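Local coordinates for mandelate racemase/muconate lactonizing enzyme, C-terminal domain protein (Paracoccus denitrificans, PDB 4DWD), which binds magnesium and belongs to the mandelate racemase branch of the enolase superfamily, probably acting as a hydro-lyase, at residues 327-332 and 339-344. Numbering follows the deposited sequence.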
loop_
_atom_site.group_PDB
_atom_site.type_symbol
_atom_site.label_atom_id
_atom_site.label_comp_id
_atom_site.label_asym_id
_atom_site.label_seq_id
_atom_site.Cartn_x
_atom_site.Cartn_y
_atom_site.Cartn_z
ATOM N N ASP B 327 16.077 3.225 -38.517
ATOM C CA ASP B 327 16.944 3.906 -39.477
ATOM C C ASP B 327 17.835 2.970 -40.271
ATOM O O ASP B 327 18.259 1.927 -39.788
ATOM C CB ASP B 327 17.827 4.927 -38.760
ATOM C CG ASP B 327 17.059 5.737 -37.726
ATOM O OD1 ASP B 327 16.745 5.171 -36.660
ATOM O OD2 ASP B 327 16.786 6.927 -37.983
ATOM N N ARG B 328 18.116 3.371 -41.507
ATOM C CA ARG B 328 19.105 2.694 -42.347
ATOM C C ARG B 328 18.805 1.218 -42.558
ATOM O O ARG B 328 19.711 0.378 -42.596
ATOM C CB ARG B 328 20.529 2.901 -41.801
ATOM C CG ARG B 328 20.965 4.356 -41.694
ATOM C CD ARG B 328 20.967 5.058 -43.045
ATOM N NE ARG B 328 21.575 4.235 -44.095
ATOM C CZ ARG B 328 22.873 4.214 -44.391
ATOM N NH1 ARG B 328 23.730 4.983 -43.721
ATOM N NH2 ARG B 328 23.318 3.425 -45.364
ATOM N N TRP B 329 17.523 0.912 -42.726
ATOM C CA TRP B 329 17.109 -0.446 -43.023
ATOM C C TRP B 329 17.644 -0.946 -44.346
ATOM O O TRP B 329 17.670 -2.156 -44.580
ATOM C CB TRP B 329 15.591 -0.597 -42.931
ATOM C CG TRP B 329 14.765 0.443 -43.669
ATOM C CD1 TRP B 329 14.272 1.660 -43.181
ATOM C CD2 TRP B 329 14.246 0.340 -45.040
ATOM N NE1 TRP B 329 13.532 2.308 -44.148
ATOM C CE2 TRP B 329 13.481 1.572 -45.287
ATOM C CE3 TRP B 329 14.349 -0.607 -46.057
ATOM C CZ2 TRP B 329 12.845 1.814 -46.495
ATOM C CZ3 TRP B 329 13.706 -0.349 -47.273
ATOM C CH2 TRP B 329 12.981 0.838 -47.490
ATOM N N ASP B 330 18.091 -0.026 -45.209
ATOM C CA ASP B 330 18.757 -0.383 -46.466
ATOM C C ASP B 330 19.971 -1.283 -46.245
ATOM O O ASP B 330 20.346 -2.042 -47.145
ATOM C CB ASP B 330 19.180 0.881 -47.238
ATOM C CG ASP B 330 20.228 1.710 -46.490
ATOM O OD1 ASP B 330 21.353 1.877 -46.996
ATOM O OD2 ASP B 330 19.936 2.213 -45.397
ATOM N N ARG B 331 20.578 -1.208 -45.059
ATOM C CA ARG B 331 21.784 -1.993 -44.767
ATOM C C ARG B 331 21.513 -3.499 -44.695
ATOM O O ARG B 331 22.446 -4.292 -44.605
ATOM C CB ARG B 331 22.487 -1.507 -43.488
ATOM C CG ARG B 331 21.841 -1.987 -42.194
ATOM C CD ARG B 331 22.467 -1.330 -40.964
ATOM N NE ARG B 331 21.892 -1.810 -39.701
ATOM C CZ ARG B 331 20.707 -1.449 -39.215
ATOM N NH1 ARG B 331 19.931 -0.614 -39.896
ATOM N NH2 ARG B 331 20.285 -1.938 -38.044
ATOM N N GLY B 332 20.237 -3.885 -44.737
ATOM C CA GLY B 332 19.877 -5.299 -44.851
ATOM C C GLY B 332 20.485 -5.953 -46.085
ATOM O O GLY B 332 20.808 -7.142 -46.072
ATOM N N PRO B 339 15.510 -8.579 -47.001
ATOM C CA PRO B 339 15.392 -7.898 -45.710
ATOM C C PRO B 339 14.158 -6.985 -45.650
ATOM O O PRO B 339 13.473 -6.812 -46.664
ATOM C CB PRO B 339 16.682 -7.092 -45.633
ATOM C CG PRO B 339 16.973 -6.747 -47.062
ATOM C CD PRO B 339 16.531 -7.946 -47.864
ATOM N N ALA B 340 13.870 -6.432 -44.470
ATOM C CA ALA B 340 12.700 -5.584 -44.250
ATOM C C ALA B 340 12.562 -4.493 -45.308
ATOM O O ALA B 340 13.494 -3.731 -45.557
ATOM C CB ALA B 340 12.778 -4.949 -42.869
ATOM N N GLU B 341 11.383 -4.423 -45.914
ATOM C CA GLU B 341 11.096 -3.432 -46.959
ATOM C C GLU B 341 9.584 -3.321 -47.069
ATOM O O GLU B 341 8.931 -4.230 -47.585
ATOM C CB GLU B 341 11.719 -3.859 -48.289
ATOM C CG GLU B 341 11.514 -2.910 -49.461
ATOM C CD GLU B 341 12.335 -3.326 -50.670
ATOM O OE1 GLU B 341 13.277 -4.137 -50.507
ATOM O OE2 GLU B 341 12.041 -2.853 -51.785
ATOM N N PRO B 342 9.015 -2.214 -46.567
ATOM C CA PRO B 342 7.556 -2.127 -46.548
ATOM C C PRO B 342 6.963 -1.974 -47.955
ATOM O O PRO B 342 7.606 -1.403 -48.836
ATOM C CB PRO B 342 7.294 -0.870 -45.715
ATOM C CG PRO B 342 8.511 -0.030 -45.899
ATOM C CD PRO B 342 9.661 -0.978 -46.078
ATOM N N VAL B 343 5.760 -2.509 -48.145
ATOM C CA VAL B 343 4.994 -2.355 -49.380
ATOM C C VAL B 343 3.622 -1.839 -48.964
ATOM O O VAL B 343 2.947 -2.466 -48.143
ATOM C CB VAL B 343 4.856 -3.702 -50.123
ATOM C CG1 VAL B 343 3.923 -3.575 -51.321
ATOM C CG2 VAL B 343 6.219 -4.215 -50.564
ATOM N N ASP B 344 3.224 -0.682 -49.498
ATOM C CA ASP B 344 1.952 -0.050 -49.124
ATOM C C ASP B 344 1.822 0.087 -47.608
ATOM O O ASP B 344 0.737 -0.110 -47.043
ATOM C CB ASP B 344 0.752 -0.824 -49.705
ATOM C CG ASP B 344 0.748 -0.860 -51.227
ATOM O OD1 ASP B 344 1.363 0.026 -51.861
ATOM O OD2 ASP B 344 0.120 -1.780 -51.792
HETATM O O HOH W 1 16.156 -3.784 -45.983
#
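The indole of Trp329 meets 339-344 through its six-membered ring. Pro342 CD lies over one face, 4.2 Å from the centroid of that ring and 18° off its normal, which identifies a CH-pi contact displaced toward the rim at CH2. Beside it, Trp329 CE3 comes within 3.3 Å of Ala340 O, which approaches obliquely to the ring. Glu341 CG adds a looser touch at Trp329 CZ3, 4.0 Å away; with CG anti to the backbone N (chi1 -179°) and an extended chain beyond it, the methylenes cross the indole at about a right angle while the carboxylate runs on to a salt bridge with Arg333. No direct hydrogen bond joins the segments. Instead, one water donates to Trp329 O (2.6 Å) and to Ala340 O (2.7 Å), and it sits in the plane of the indole at its edge. Both segments belong to the long loop between strands 323-325 and 346-348 in the enolase-type C-terminal barrel domain, and the 3-10 turn 329-331 presents the tryptophan. With CG staggered between the backbone N and the carbonyl group (chi1 49°), the benzo half of the indole is carried to 339-344 while NE1 hydrogen-bonds Glu154. Replacing Trp329 by an alanine would probably leave Pro342 CD without its aromatic face and Glu154 without this donor. Further along, Pro339 CG packs 3.7 Å from Gly332 C. On the side of the turn where the CB of Asp330 points away from 339-344, its carboxylate forms a two-pronged salt bridge with Arg328, NE to OD2 at 2.9 Å and NH2 to OD1.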